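Local structure of omega transaminase (Pseudomonas sp., 5LHA) at residues 112-117 against 306-311; 147-152 against 222-227; 185-190 against 211-216; 204-209 against 243-248. The protein probably transfers amino groups between amines and keto acids or ketones, using pyridoxal phosphate, held here in its aminated pyridoxamine phosphate form. One frame throughout, in Å; residues are numbered along the deposited sequence.

How the contacts relate
Contact 1 begins at 112-117 and is completed last, at 306-311. It closes the longest loop, and the other three contacts fall within that loop. It joins outermost strand 115-121 to its neighbour in the mixed sheet that ends at strand 184-187. Contact 2 runs from 147-152 to 222-227 and pairs two parallel strands of the same sheet. Contact 3, from 185-190 to 211-216, lies wholly within contact 2's loop. It ties the other outermost strand to helix 202-220. Contact 4 starts on that helix at 204-209 and ends at 243-248, so it crosses contacts 2 and 3. It joins helix 202-220 to helix 246-256. Pro190 of contact 3 packs on contact 4.

Contact 1. Residues 112-117 against 306-311; sequences QERMAR and LFNQRI
Ala116 and Arg117 both face Phe307 across two antiparallel strands, and both donate to its carbonyl. Ala116 N lies 2.6 Å from Phe307 O, and Arg117 N lies 3.0 Å from the same oxygen. This is a classic beta bulge. Phe307 N returns a bond to Arg117 O at 2.7 Å. Further back, Gln309 N donates to Arg114 O (3.0 Å), almost in line with the carbonyl.

Met115 CG turns beside its own backbone N (chi1 -70°), which brings CG to 3.9 Å from Leu306 CB. Beyond it, SD rests on the same Leu306 CB at 3.7 Å, the two side chains crossing at about a right angle. Ala116 CB meets Gln309 OE1, whose amide NE2 is bonded to Asp313.

Asn308 is the N-cap of helix 309-316: its OD1 accepts from Ile311 N at 3.1 Å, while ND2 is held by Asp287. Elsewhere in the second shell, Arg117 NE forms a salt bridge with Glu316 OE2, and the Phe307 ring meets Trp22 of the second subunit.

The contact is thus held mainly by backbone bonds, with Phe307 O gripped by two N-H groups and Asn308 capping the helix that follows.

Contact 2. Residues 147-152 against 222-227; sequences RTRFLS and AQTIAA
Thr224 and Arg149 join two parallel strands, 149-153 and 225-230, in the seven-stranded mixed sheet of this fold type I enzyme. A beta bulge shifts the register by one residue between Arg149 and Phe150.

The tight part is the backbone ladder and the Arg147 side chain beside it. Thr224 O takes two donors: Arg149 N at 2.7 Å, in the carbonyl plane, and Thr148 N at 2.8 Å, well above that plane. Arg149 O then accepts from Ala226 N at 2.6 Å and only weakly from Ala227 N. Leu151 N to Ala227 O continues the pairing. Phe150 CE1 touches Ala226 CB at 3.8 Å. On the face opposite Phe150, Leu151 CG meets Ile225 CG2 at 4.2 Å. Phe150 is also covered by helix 124-141. Arg147 bends at chi2 (-99°) and passes Gln223 O. Its NH1 donates almost straight (173°) to Ile225 O at 3.2 Å. Its NH2 bonds to His257 O, and Trp139 makes a cation-pi contact with it.

The solvent side is looser. Exposed Gln223 packs on Tyr175 of the third subunit. Partly exposed Arg149 and Thr224 lie side by side, pointing the same way, with Thr224 CB over a guanidinium face. Thr224 OG1 turns back to Gly221 O and Leu220 O.

Contact 3. Residues 185-190 against 211-216; sequences HLLDTP and RQLEEQ
Leu187 and Leu213 have the nearest CA atoms across the segments, 6.8 Å apart. Strand 185-187 and helix segment 211-216 run nearly antiparallel, at 158°, with their axes 9.7 Å apart. This is the strand-to-helix part of a beta-alpha-beta crossover. Helix 202-220 follows strand 184-187 and leads into strand 225-230, which runs parallel to it in the same sheet with strand 149-153 in between. The helix also reaches into the assembly, where Arg211 forms a salt bridge with Asp198 of the third subunit.

Two kinds of contact join the segments. The first is apolar. Leu187 CG sits beside its backbone N, and its two methyls then part toward the helix. CD1 meets Leu213 CD1 at 3.5 Å, which is tight for two carbons. CD2 meets Gln216 CG at 3.8 Å, the two side chains sliding past each other in opposite directions. Leu213 is also packed by Leu151 and by Leu250 and Val253 of helix 246-256, so the pair belongs to the layer between sheet and helices.

The second contact is polar and lies just past the strand end. Gln212 has CG anti to the backbone N (chi1 179°) and its chain stays extended, so the amide crosses to Asp188. Both ends of that amide are used.

The amide and carboxylate planes differ by 32°. Asp188 N donates to Gln212 OE1 at 2.8 Å, and Gln212 NE2 donates to the anti lone pair of Asp188 OD2 at 2.7 Å.

Contact 4. Residues 204-209 against 243-248; sequences ALTAHC and PADYWP
Helix 202-220 packs here on the start of helix 246-256, where Thr206 faces Pro243, Asp245 and Tyr246. Both helices connect strands of the sheet bounded by strands 115-121 and 184-187 in the fold type I domain. The nearest CA atoms across the segments are those of Thr206 and Tyr246, 5.3 Å apart.

Thr206 carries most of the contact through its two branches. OG1 stands beside the backbone N (chi1 -66°). It lies 3.2 Å from Pro243 CB and 3.1 Å from Asp245 OD1. Its single proton can also reach Pro202 O, one turn back in its own helix, so its direction is not settled. The carboxylate gets there because Asp245 CG sits between its backbone N and carbonyl carbon (chi1 50°).

The other branch of Thr206, CG2, rests against the backbone of the second helix. It is 3.6 Å from Tyr246 CA and lies near the plane of the tyrosine ring, at its edge. Farther along the ring, CE1 meets Cys209 CB at 3.9 Å, one turn on from Thr206.

Tyr246 N bonds to Pro243 O at 3.1 Å, closing a turn just ahead of the helix. Pro190 packs on Pro243, Tyr246 and Cys209, and Ile210 also touches the tyrosine. A small polar patch thus borders an apolar one, as two neighbouring connecting helices pack on one face of an alpha/beta sheet in a class III aminotransferase.

Contact 1. Residues 112-117 against 306-311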
loop_
_atom_site.group_PDB
_atom_site.type_symbol
_atom_site.label_atom_id
_atom_site.label_comp_id
_atom_site.label_asym_id
_atom_site.label_seq_id
_atom_site.Cartn_x
_atom_site.Cartn_y
_atom_site.Cartn_z
ATOM N N GLN A 112 -8.330 36.436 -7.597
ATOM C CA GLN A 112 -9.682 36.076 -7.176
ATOM C C GLN A 112 -9.704 34.763 -6.412
ATOM O O GLN A 112 -10.551 34.567 -5.534
ATOM C CB GLN A 112 -10.597 35.996 -8.402
ATOM C CG GLN A 112 -12.035 35.630 -8.087
ATOM C CD GLN A 112 -12.931 35.627 -9.315
ATOM O OE1 GLN A 112 -13.979 34.977 -9.324
ATOM N NE2 GLN A 112 -12.533 36.363 -10.351
ATOM N N GLU A 113 -8.780 33.856 -6.715
ATOM C CA GLU A 113 -8.662 32.598 -5.995
ATOM C C GLU A 113 -7.556 32.627 -4.945
ATOM O O GLU A 113 -7.199 31.575 -4.408
ATOM C CB GLU A 113 -8.441 31.450 -6.980
ATOM C CG GLU A 113 -9.644 31.173 -7.887
ATOM C CD GLU A 113 -9.889 32.272 -8.902
ATOM O OE1 GLU A 113 -8.906 32.891 -9.359
ATOM O OE2 GLU A 113 -11.070 32.528 -9.224
ATOM N N ARG A 114 -7.025 33.815 -4.633
ATOM C CA ARG A 114 -6.005 34.009 -3.596
ATOM C C ARG A 114 -4.797 33.093 -3.801
ATOM O O ARG A 114 -4.125 32.704 -2.845
ATOM C CB ARG A 114 -6.598 33.832 -2.190
ATOM C CG ARG A 114 -5.790 34.506 -1.065
ATOM C CD ARG A 114 -6.406 34.344 0.338
ATOM N NE ARG A 114 -7.243 33.145 0.470
ATOM C CZ ARG A 114 -6.790 31.896 0.609
ATOM N NH1 ARG A 114 -5.491 31.646 0.636
ATOM N NH2 ARG A 114 -7.645 30.885 0.718
ATOM N N MET A 115 -4.508 32.742 -5.055
ATOM C CA MET A 115 -3.308 31.974 -5.358
ATOM C C MET A 115 -2.067 32.793 -5.033
ATOM O O MET A 115 -1.979 33.977 -5.371
ATOM C CB MET A 115 -3.291 31.570 -6.832
ATOM C CG MET A 115 -4.320 30.521 -7.229
ATOM S SD MET A 115 -4.183 28.983 -6.291
ATOM C CE MET A 115 -5.901 28.501 -6.182
ATOM N N ALA A 116 -1.091 32.155 -4.398
ATOM C CA ALA A 116 0.078 32.865 -3.892
ATOM C C ALA A 116 1.402 32.354 -4.440
ATOM O O ALA A 116 2.322 33.154 -4.630
ATOM C CB ALA A 116 0.116 32.805 -2.359
ATOM N N ARG A 117 1.522 31.052 -4.707
ATOM C CA ARG A 117 2.771 30.443 -5.135
ATOM C C ARG A 117 2.524 29.513 -6.317
ATOM O O ARG A 117 1.473 28.873 -6.417
ATOM C CB ARG A 117 3.423 29.656 -3.989
ATOM C CG ARG A 117 3.839 30.502 -2.801
ATOM C CD ARG A 117 5.111 31.276 -3.095
ATOM N NE ARG A 117 5.591 32.016 -1.929
ATOM C CZ ARG A 117 5.206 33.251 -1.612
ATOM N NH1 ARG A 117 4.338 33.901 -2.374
ATOM N NH2 ARG A 117 5.700 33.845 -0.538
ATOM N N LEU A 306 -0.549 26.001 -8.954
ATOM C CA LEU A 306 -0.641 27.192 -8.113
ATOM C C LEU A 306 -1.243 26.822 -6.769
ATOM O O LEU A 306 -2.142 25.986 -6.695
ATOM C CB LEU A 306 -1.493 28.286 -8.760
ATOM C CG LEU A 306 -0.866 29.131 -9.877
ATOM C CD1 LEU A 306 -0.700 28.316 -11.150
ATOM C CD2 LEU A 306 -1.695 30.377 -10.140
ATOM N N PHE A 307 -0.755 27.471 -5.716
ATOM C CA PHE A 307 -1.183 27.223 -4.347
ATOM C C PHE A 307 -1.637 28.531 -3.728
ATOM O O PHE A 307 -1.022 29.579 -3.948
ATOM C CB PHE A 307 -0.051 26.600 -3.523
ATOM C CG PHE A 307 0.519 25.349 -4.144
ATOM C CD1 PHE A 307 1.469 25.422 -5.149
ATOM C CD2 PHE A 307 0.086 24.099 -3.725
ATOM C CE1 PHE A 307 1.978 24.270 -5.734
ATOM C CE2 PHE A 307 0.595 22.939 -4.305
ATOM C CZ PHE A 307 1.541 23.026 -5.304
ATOM N N ASN A 308 -2.721 28.472 -2.965
ATOM C CA ASN A 308 -3.254 29.691 -2.386
ATOM C C ASN A 308 -2.451 30.089 -1.146
ATOM O O ASN A 308 -1.553 29.370 -0.698
ATOM C CB ASN A 308 -4.750 29.526 -2.096
ATOM C CG ASN A 308 -5.053 28.418 -1.093
ATOM O OD1 ASN A 308 -4.155 27.820 -0.515
ATOM N ND2 ASN A 308 -6.333 28.131 -0.906
ATOM N N GLN A 309 -2.780 31.272 -0.611
ATOM C CA GLN A 309 -2.060 31.822 0.535
ATOM C C GLN A 309 -2.142 30.896 1.740
ATOM O O GLN A 309 -1.157 30.730 2.467
ATOM C CB GLN A 309 -2.620 33.201 0.889
ATOM C CG GLN A 309 -1.716 34.062 1.770
ATOM C CD GLN A 309 -0.568 34.711 1.015
ATOM O OE1 GLN A 309 -0.785 35.447 0.049
ATOM N NE2 GLN A 309 0.659 34.455 1.459
ATOM N N ARG A 310 -3.316 30.311 1.986
ATOM C CA ARG A 310 -3.476 29.334 3.060
ATOM C C ARG A 310 -2.372 28.280 3.031
ATOM O O ARG A 310 -1.613 28.122 3.994
ATOM C CB ARG A 310 -4.852 28.674 2.949
ATOM C CG ARG A 310 -5.058 27.490 3.874
ATOM C CD ARG A 310 -6.264 26.666 3.451
ATOM N NE ARG A 310 -6.373 25.417 4.209
ATOM C CZ ARG A 310 -7.426 24.601 4.185
ATOM N NH1 ARG A 310 -8.490 24.888 3.448
ATOM N NH2 ARG A 310 -7.416 23.489 4.907
ATOM N N ILE A 311 -2.262 27.565 1.910
ATOM C CA ILE A 311 -1.269 26.503 1.757
ATOM C C ILE A 311 0.146 27.069 1.786
ATOM O O ILE A 311 1.050 26.492 2.402
ATOM C CB ILE A 311 -1.545 25.726 0.454
ATOM C CG1 ILE A 311 -2.887 25.001 0.537
ATOM C CG2 ILE A 311 -0.415 24.730 0.138
ATOM C CD1 ILE A 311 -3.450 24.595 -0.820
#

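Contact 2. Residues 147-152 against 222-227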
loop_
_atom_site.group_PDB
_atom_site.type_symbol
_atom_site.label_atom_id
_atom_site.label_comp_id
_atom_site.label_asym_id
_atom_site.label_seq_id
_atom_site.Cartn_x
_atom_site.Cartn_y
_atom_site.Cartn_z
ATOM N N ARG A 147 -3.403 13.178 7.592
ATOM C CA ARG A 147 -4.139 13.608 6.403
ATOM C C ARG A 147 -3.415 13.122 5.148
ATOM O O ARG A 147 -2.523 13.790 4.624
ATOM C CB ARG A 147 -4.285 15.124 6.424
ATOM C CG ARG A 147 -5.112 15.640 7.602
ATOM C CD ARG A 147 -6.527 15.915 7.144
ATOM N NE ARG A 147 -7.228 16.876 7.980
ATOM C CZ ARG A 147 -8.384 17.441 7.648
ATOM N NH1 ARG A 147 -8.963 17.153 6.489
ATOM N NH2 ARG A 147 -8.961 18.296 8.473
ATOM N N THR A 148 -3.811 11.946 4.643
ATOM C CA THR A 148 -3.057 11.300 3.571
ATOM C C THR A 148 -3.893 10.859 2.361
ATOM O O THR A 148 -3.375 10.753 1.243
ATOM C CB THR A 148 -2.308 10.106 4.181
ATOM O OG1 THR A 148 -1.388 9.545 3.236
ATOM C CG2 THR A 148 -3.278 9.049 4.633
ATOM N N ARG A 149 -5.174 10.582 2.567
ATOM C CA ARG A 149 -6.010 10.020 1.519
ATOM C C ARG A 149 -6.474 11.089 0.529
ATOM O O ARG A 149 -6.544 12.280 0.842
ATOM C CB ARG A 149 -7.202 9.315 2.152
ATOM C CG ARG A 149 -6.810 8.103 2.992
ATOM C CD ARG A 149 -8.019 7.640 3.766
ATOM N NE ARG A 149 -7.759 6.453 4.573
ATOM C CZ ARG A 149 -8.538 6.048 5.570
ATOM N NH1 ARG A 149 -9.597 6.766 5.925
ATOM N NH2 ARG A 149 -8.235 4.946 6.243
ATOM N N PHE A 150 -6.824 10.638 -0.676
ATOM C CA PHE A 150 -7.272 11.515 -1.751
ATOM C C PHE A 150 -8.628 11.041 -2.263
ATOM O O PHE A 150 -8.865 9.837 -2.377
ATOM C CB PHE A 150 -6.271 11.545 -2.930
ATOM C CG PHE A 150 -4.884 12.053 -2.577
ATOM C CD1 PHE A 150 -4.696 13.322 -2.070
ATOM C CD2 PHE A 150 -3.764 11.269 -2.818
ATOM C CE1 PHE A 150 -3.413 13.788 -1.769
ATOM C CE2 PHE A 150 -2.489 11.729 -2.526
ATOM C CZ PHE A 150 -2.315 12.993 -1.998
ATOM N N LEU A 151 -9.514 11.981 -2.579
ATOM C CA LEU A 151 -10.783 11.677 -3.224
ATOM C C LEU A 151 -10.770 12.169 -4.668
ATOM O O LEU A 151 -10.188 13.211 -4.975
ATOM C CB LEU A 151 -11.958 12.331 -2.485
ATOM C CG LEU A 151 -12.152 12.035 -0.992
ATOM C CD1 LEU A 151 -13.338 12.811 -0.404
ATOM C CD2 LEU A 151 -12.315 10.547 -0.725
ATOM N N SER A 152 -11.449 11.434 -5.545
ATOM C CA SER A 152 -11.635 11.880 -6.921
ATOM C C SER A 152 -12.934 11.271 -7.434
ATOM O O SER A 152 -13.603 10.500 -6.733
ATOM C CB SER A 152 -10.428 11.534 -7.817
ATOM O OG SER A 152 -10.257 10.135 -8.019
ATOM N N ALA A 222 -12.581 12.388 8.393
ATOM C CA ALA A 222 -12.037 13.551 7.710
ATOM C C ALA A 222 -10.565 13.759 8.043
ATOM O O ALA A 222 -9.807 14.265 7.214
ATOM C CB ALA A 222 -12.866 14.786 8.063
ATOM N N GLN A 223 -10.144 13.387 9.250
ATOM C CA GLN A 223 -8.761 13.580 9.664
ATOM C C GLN A 223 -7.756 12.752 8.868
ATOM O O GLN A 223 -6.551 12.937 9.059
ATOM C CB GLN A 223 -8.617 13.284 11.159
ATOM C CG GLN A 223 -8.851 11.832 11.564
ATOM C CD GLN A 223 -10.324 11.472 11.744
ATOM O OE1 GLN A 223 -11.215 12.253 11.414
ATOM N NE2 GLN A 223 -10.578 10.269 12.254
ATOM N N THR A 224 -8.196 11.849 7.997
ATOM C CA THR A 224 -7.272 11.085 7.161
ATOM C C THR A 224 -7.192 11.576 5.717
ATOM O O THR A 224 -6.406 11.031 4.936
ATOM C CB THR A 224 -7.653 9.598 7.171
ATOM O OG1 THR A 224 -8.940 9.421 6.558
ATOM C CG2 THR A 224 -7.685 9.070 8.587
ATOM N N ILE A 225 -7.947 12.603 5.347
ATOM C CA ILE A 225 -8.141 12.972 3.947
ATOM C C ILE A 225 -7.367 14.253 3.645
ATOM O O ILE A 225 -7.586 15.293 4.283
ATOM C CB ILE A 225 -9.634 13.120 3.620
ATOM C CG1 ILE A 225 -10.369 11.825 3.987
ATOM C CG2 ILE A 225 -9.821 13.431 2.145
ATOM C CD1 ILE A 225 -11.870 11.913 3.895
ATOM N N ALA A 226 -6.459 14.175 2.669
ATOM C CA ALA A 226 -5.619 15.317 2.313
ATOM C C ALA A 226 -6.315 16.251 1.328
ATOM O O ALA A 226 -6.336 17.470 1.534
ATOM C CB ALA A 226 -4.287 14.835 1.735
ATOM N N ALA A 227 -6.896 15.707 0.258
ATOM C CA ALA A 227 -7.463 16.576 -0.761
ATOM C C ALA A 227 -8.498 15.829 -1.588
ATOM O O ALA A 227 -8.530 14.595 -1.622
ATOM C CB ALA A 227 -6.372 17.154 -1.661
#

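Contact 3. Residues 185-190 against 211-216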
loop_
_atom_site.group_PDB
_atom_site.type_symbol
_atom_site.label_atom_id
_atom_site.label_comp_id
_atom_site.label_asym_id
_atom_site.label_seq_id
_atom_site.Cartn_x
_atom_site.Cartn_y
_atom_site.Cartn_z
ATOM N N HIS A 185 -9.855 7.161 -3.211
ATOM C CA HIS A 185 -11.258 6.770 -3.180
ATOM C C HIS A 185 -12.080 7.539 -4.203
ATOM O O HIS A 185 -11.949 8.758 -4.331
ATOM C CB HIS A 185 -11.834 6.964 -1.772
ATOM C CG HIS A 185 -11.183 6.096 -0.738
ATOM N ND1 HIS A 185 -10.048 6.472 -0.050
ATOM C CD2 HIS A 185 -11.491 4.850 -0.301
ATOM C CE1 HIS A 185 -9.699 5.507 0.782
ATOM N NE2 HIS A 185 -10.557 4.512 0.649
ATOM N N LEU A 186 -12.941 6.816 -4.919
ATOM C CA LEU A 186 -13.726 7.393 -6.001
ATOM C C LEU A 186 -15.134 7.753 -5.545
ATOM O O LEU A 186 -15.757 7.033 -4.759
ATOM C CB LEU A 186 -13.816 6.441 -7.196
ATOM C CG LEU A 186 -12.615 6.421 -8.129
ATOM C CD1 LEU A 186 -12.916 5.540 -9.327
ATOM C CD2 LEU A 186 -12.284 7.812 -8.566
ATOM N N LEU A 187 -15.630 8.867 -6.065
ATOM C CA LEU A 187 -16.998 9.313 -5.879
ATOM C C LEU A 187 -17.696 9.266 -7.230
ATOM O O LEU A 187 -17.050 9.349 -8.273
ATOM C CB LEU A 187 -17.024 10.736 -5.309
ATOM C CG LEU A 187 -16.152 10.925 -4.068
ATOM C CD1 LEU A 187 -15.852 12.381 -3.826
ATOM C CD2 LEU A 187 -16.858 10.328 -2.861
ATOM N N ASP A 188 -19.016 9.117 -7.217
ATOM C CA ASP A 188 -19.753 9.130 -8.470
ATOM C C ASP A 188 -19.733 10.525 -9.080
ATOM O O ASP A 188 -19.593 11.532 -8.384
ATOM C CB ASP A 188 -21.197 8.657 -8.264
ATOM C CG ASP A 188 -21.317 7.143 -8.238
ATOM O OD1 ASP A 188 -21.030 6.507 -9.276
ATOM O OD2 ASP A 188 -21.707 6.583 -7.192
ATOM N N THR A 189 -19.823 10.571 -10.356
ATOM C CA THR A 189 -19.793 11.911 -10.924
ATOM C C THR A 189 -21.210 12.399 -11.215
ATOM O O THR A 189 -22.085 11.595 -11.560
ATOM C CB THR A 189 -18.962 11.942 -12.209
ATOM O OG1 THR A 189 -19.026 13.246 -12.794
ATOM C CG2 THR A 189 -19.469 10.913 -13.217
ATOM N N PRO A 190 -21.495 13.696 -11.059
ATOM C CA PRO A 190 -22.846 14.192 -11.364
ATOM C C PRO A 190 -23.110 14.255 -12.864
ATOM O O PRO A 190 -23.082 15.325 -13.487
ATOM C CB PRO A 190 -22.866 15.571 -10.698
ATOM C CG PRO A 190 -21.449 15.991 -10.696
ATOM C CD PRO A 190 -20.644 14.747 -10.475
ATOM N N ARG A 211 -24.527 14.077 -0.883
ATOM C CA ARG A 211 -24.826 13.177 0.225
ATOM C C ARG A 211 -23.886 11.974 0.226
ATOM O O ARG A 211 -23.396 11.562 1.285
ATOM C CB ARG A 211 -26.286 12.734 0.164
ATOM C CG ARG A 211 -26.604 11.574 1.073
ATOM C CD ARG A 211 -28.075 11.211 1.007
ATOM N NE ARG A 211 -28.302 9.812 1.359
ATOM C CZ ARG A 211 -29.495 9.233 1.378
ATOM N NH1 ARG A 211 -30.579 9.934 1.070
ATOM N NH2 ARG A 211 -29.605 7.950 1.707
ATOM N N GLN A 212 -23.610 11.412 -0.956
ATOM C CA GLN A 212 -22.621 10.345 -1.060
ATOM C C GLN A 212 -21.253 10.819 -0.581
ATOM O O GLN A 212 -20.510 10.063 0.054
ATOM C CB GLN A 212 -22.530 9.844 -2.505
ATOM C CG GLN A 212 -21.504 8.734 -2.734
ATOM C CD GLN A 212 -21.332 8.378 -4.207
ATOM O OE1 GLN A 212 -20.598 9.042 -4.939
ATOM N NE2 GLN A 212 -22.005 7.325 -4.644
ATOM N N LEU A 213 -20.891 12.060 -0.909
ATOM C CA LEU A 213 -19.593 12.589 -0.499
ATOM C C LEU A 213 -19.486 12.721 1.023
ATOM O O LEU A 213 -18.461 12.360 1.618
ATOM C CB LEU A 213 -19.342 13.924 -1.206
ATOM C CG LEU A 213 -18.170 14.789 -0.749
ATOM C CD1 LEU A 213 -16.860 14.074 -0.946
ATOM C CD2 LEU A 213 -18.184 16.089 -1.533
ATOM N N GLU A 214 -20.530 13.245 1.675
ATOM C CA GLU A 214 -20.507 13.338 3.135
ATOM C C GLU A 214 -20.391 11.967 3.780
ATOM O O GLU A 214 -19.677 11.797 4.776
ATOM C CB GLU A 214 -21.756 14.037 3.659
ATOM C CG GLU A 214 -21.832 15.482 3.310
ATOM C CD GLU A 214 -23.170 16.095 3.645
ATOM O OE1 GLU A 214 -24.154 15.357 3.871
ATOM O OE2 GLU A 214 -23.238 17.338 3.672
ATOM N N GLU A 215 -21.114 10.984 3.244
ATOM C CA GLU A 215 -21.081 9.649 3.822
ATOM C C GLU A 215 -19.689 9.045 3.711
ATOM O O GLU A 215 -19.184 8.448 4.670
ATOM C CB GLU A 215 -22.124 8.767 3.138
ATOM C CG GLU A 215 -23.555 9.131 3.528
ATOM C CD GLU A 215 -24.591 8.571 2.577
ATOM O OE1 GLU A 215 -24.195 7.978 1.552
ATOM O OE2 GLU A 215 -25.802 8.726 2.852
ATOM N N GLN A 216 -19.034 9.232 2.563
ATOM C CA GLN A 216 -17.682 8.714 2.382
ATOM C C GLN A 216 -16.699 9.392 3.326
ATOM O O GLN A 216 -15.784 8.746 3.850
ATOM C CB GLN A 216 -17.239 8.895 0.929
ATOM C CG GLN A 216 -17.955 7.986 -0.054
ATOM C CD GLN A 216 -18.164 6.584 0.488
ATOM O OE1 GLN A 216 -19.297 6.159 0.719
ATOM N NE2 GLN A 216 -17.074 5.862 0.703
#

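Contact 4. Residues 204-209 against 243-248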
loop_
_atom_site.group_PDB
_atom_site.type_symbol
_atom_site.label_atom_id
_atom_site.label_comp_id
_atom_site.label_asym_id
_atom_site.label_seq_id
_atom_site.Cartn_x
_atom_site.Cartn_y
_atom_site.Cartn_z
ATOM N N ALA A 204 -31.552 17.492 -8.087
ATOM C CA ALA A 204 -31.645 16.206 -7.409
ATOM C C ALA A 204 -30.374 15.381 -7.589
ATOM O O ALA A 204 -30.002 14.620 -6.688
ATOM C CB ALA A 204 -32.863 15.436 -7.912
ATOM N N LEU A 205 -29.699 15.518 -8.735
ATOM C CA LEU A 205 -28.474 14.758 -8.986
ATOM C C LEU A 205 -27.304 15.300 -8.172
ATOM O O LEU A 205 -26.476 14.529 -7.674
ATOM C CB LEU A 205 -28.144 14.765 -10.482
ATOM C CG LEU A 205 -26.939 13.946 -10.953
ATOM C CD1 LEU A 205 -27.077 12.463 -10.610
ATOM C CD2 LEU A 205 -26.762 14.119 -12.438
ATOM N N THR A 206 -27.177 16.623 -8.090
ATOM C CA THR A 206 -26.171 17.213 -7.215
ATOM C C THR A 206 -26.352 16.757 -5.776
ATOM O O THR A 206 -25.376 16.407 -5.101
ATOM C CB THR A 206 -26.235 18.735 -7.296
ATOM O OG1 THR A 206 -25.857 19.159 -8.609
ATOM C CG2 THR A 206 -25.314 19.381 -6.261
ATOM N N ALA A 207 -27.603 16.743 -5.299
ATOM C CA ALA A 207 -27.885 16.383 -3.911
ATOM C C ALA A 207 -27.511 14.934 -3.613
ATOM O O ALA A 207 -26.957 14.635 -2.548
ATOM C CB ALA A 207 -29.360 16.638 -3.602
ATOM N N HIS A 208 -27.828 14.018 -4.533
ATOM C CA HIS A 208 -27.410 12.627 -4.388
ATOM C C HIS A 208 -25.892 12.532 -4.258
ATOM O O HIS A 208 -25.370 11.802 -3.406
ATOM C CB HIS A 208 -27.898 11.803 -5.583
ATOM C CG HIS A 208 -29.362 11.491 -5.552
ATOM N ND1 HIS A 208 -29.975 10.875 -4.483
ATOM C CD2 HIS A 208 -30.334 11.712 -6.469
ATOM C CE1 HIS A 208 -31.263 10.731 -4.744
ATOM N NE2 HIS A 208 -31.508 11.234 -5.941
ATOM N N CYS A 209 -25.166 13.270 -5.105
ATOM C CA CYS A 209 -23.715 13.143 -5.139
ATOM C C CYS A 209 -23.090 13.707 -3.867
ATOM O O CYS A 209 -22.210 13.076 -3.266
ATOM C CB CYS A 209 -23.165 13.863 -6.374
ATOM S SG CYS A 209 -23.601 13.087 -7.953
ATOM N N PRO A 243 -23.858 19.767 -12.920
ATOM C CA PRO A 243 -24.856 20.805 -12.635
ATOM C C PRO A 243 -24.232 22.018 -11.953
ATOM O O PRO A 243 -23.162 21.953 -11.342
ATOM C CB PRO A 243 -25.855 20.092 -11.716
ATOM C CG PRO A 243 -25.683 18.639 -12.028
ATOM C CD PRO A 243 -24.225 18.467 -12.331
ATOM N N ALA A 244 -24.921 23.153 -12.087
ATOM C CA ALA A 244 -24.340 24.430 -11.695
ATOM C C ALA A 244 -24.097 24.530 -10.196
ATOM O O ALA A 244 -23.189 25.251 -9.766
ATOM C CB ALA A 244 -25.245 25.566 -12.146
ATOM N N ASP A 245 -24.910 23.864 -9.386
ATOM C CA ASP A 245 -24.741 23.915 -7.941
ATOM C C ASP A 245 -23.785 22.853 -7.403
ATOM O O ASP A 245 -23.537 22.824 -6.194
ATOM C CB ASP A 245 -26.106 23.802 -7.252
ATOM C CG ASP A 245 -26.919 22.630 -7.761
ATOM O OD1 ASP A 245 -26.610 22.122 -8.860
ATOM O OD2 ASP A 245 -27.862 22.208 -7.058
ATOM N N TYR A 246 -23.252 21.974 -8.254
ATOM C CA TYR A 246 -22.391 20.902 -7.755
ATOM C C TYR A 246 -21.075 21.433 -7.189
ATOM O O TYR A 246 -20.691 21.087 -6.065
ATOM C CB TYR A 246 -22.124 19.872 -8.849
ATOM C CG TYR A 246 -21.192 18.771 -8.384
ATOM C CD1 TYR A 246 -21.612 17.831 -7.449
ATOM C CD2 TYR A 246 -19.896 18.670 -8.879
ATOM C CE1 TYR A 246 -20.769 16.823 -7.016
ATOM C CE2 TYR A 246 -19.048 17.660 -8.455
ATOM C CZ TYR A 246 -19.491 16.741 -7.525
ATOM O OH TYR A 246 -18.647 15.738 -7.101
ATOM N N TRP A 247 -20.334 22.224 -7.972
ATOM C CA TRP A 247 -19.032 22.694 -7.506
ATOM C C TRP A 247 -19.143 23.629 -6.301
ATOM O O TRP A 247 -18.310 23.536 -5.389
ATOM C CB TRP A 247 -18.249 23.360 -8.646
ATOM C CG TRP A 247 -17.382 22.367 -9.378
ATOM C CD1 TRP A 247 -17.781 21.474 -10.334
ATOM C CD2 TRP A 247 -15.983 22.127 -9.166
ATOM N NE1 TRP A 247 -16.713 20.712 -10.746
ATOM C CE2 TRP A 247 -15.600 21.089 -10.043
ATOM C CE3 TRP A 247 -15.019 22.692 -8.329
ATOM C CZ2 TRP A 247 -14.290 20.615 -10.111
ATOM C CZ3 TRP A 247 -13.723 22.220 -8.395
ATOM C CH2 TRP A 247 -13.370 21.188 -9.278
ATOM N N PRO A 248 -20.131 24.532 -6.238
ATOM C CA PRO A 248 -20.321 25.288 -4.986
ATOM C C PRO A 248 -20.578 24.411 -3.767
ATOM O O PRO A 248 -20.069 24.710 -2.678
ATOM C CB PRO A 248 -21.520 26.190 -5.310
ATOM C CG PRO A 248 -21.407 26.410 -6.782
ATOM C CD PRO A 248 -20.931 25.108 -7.340
#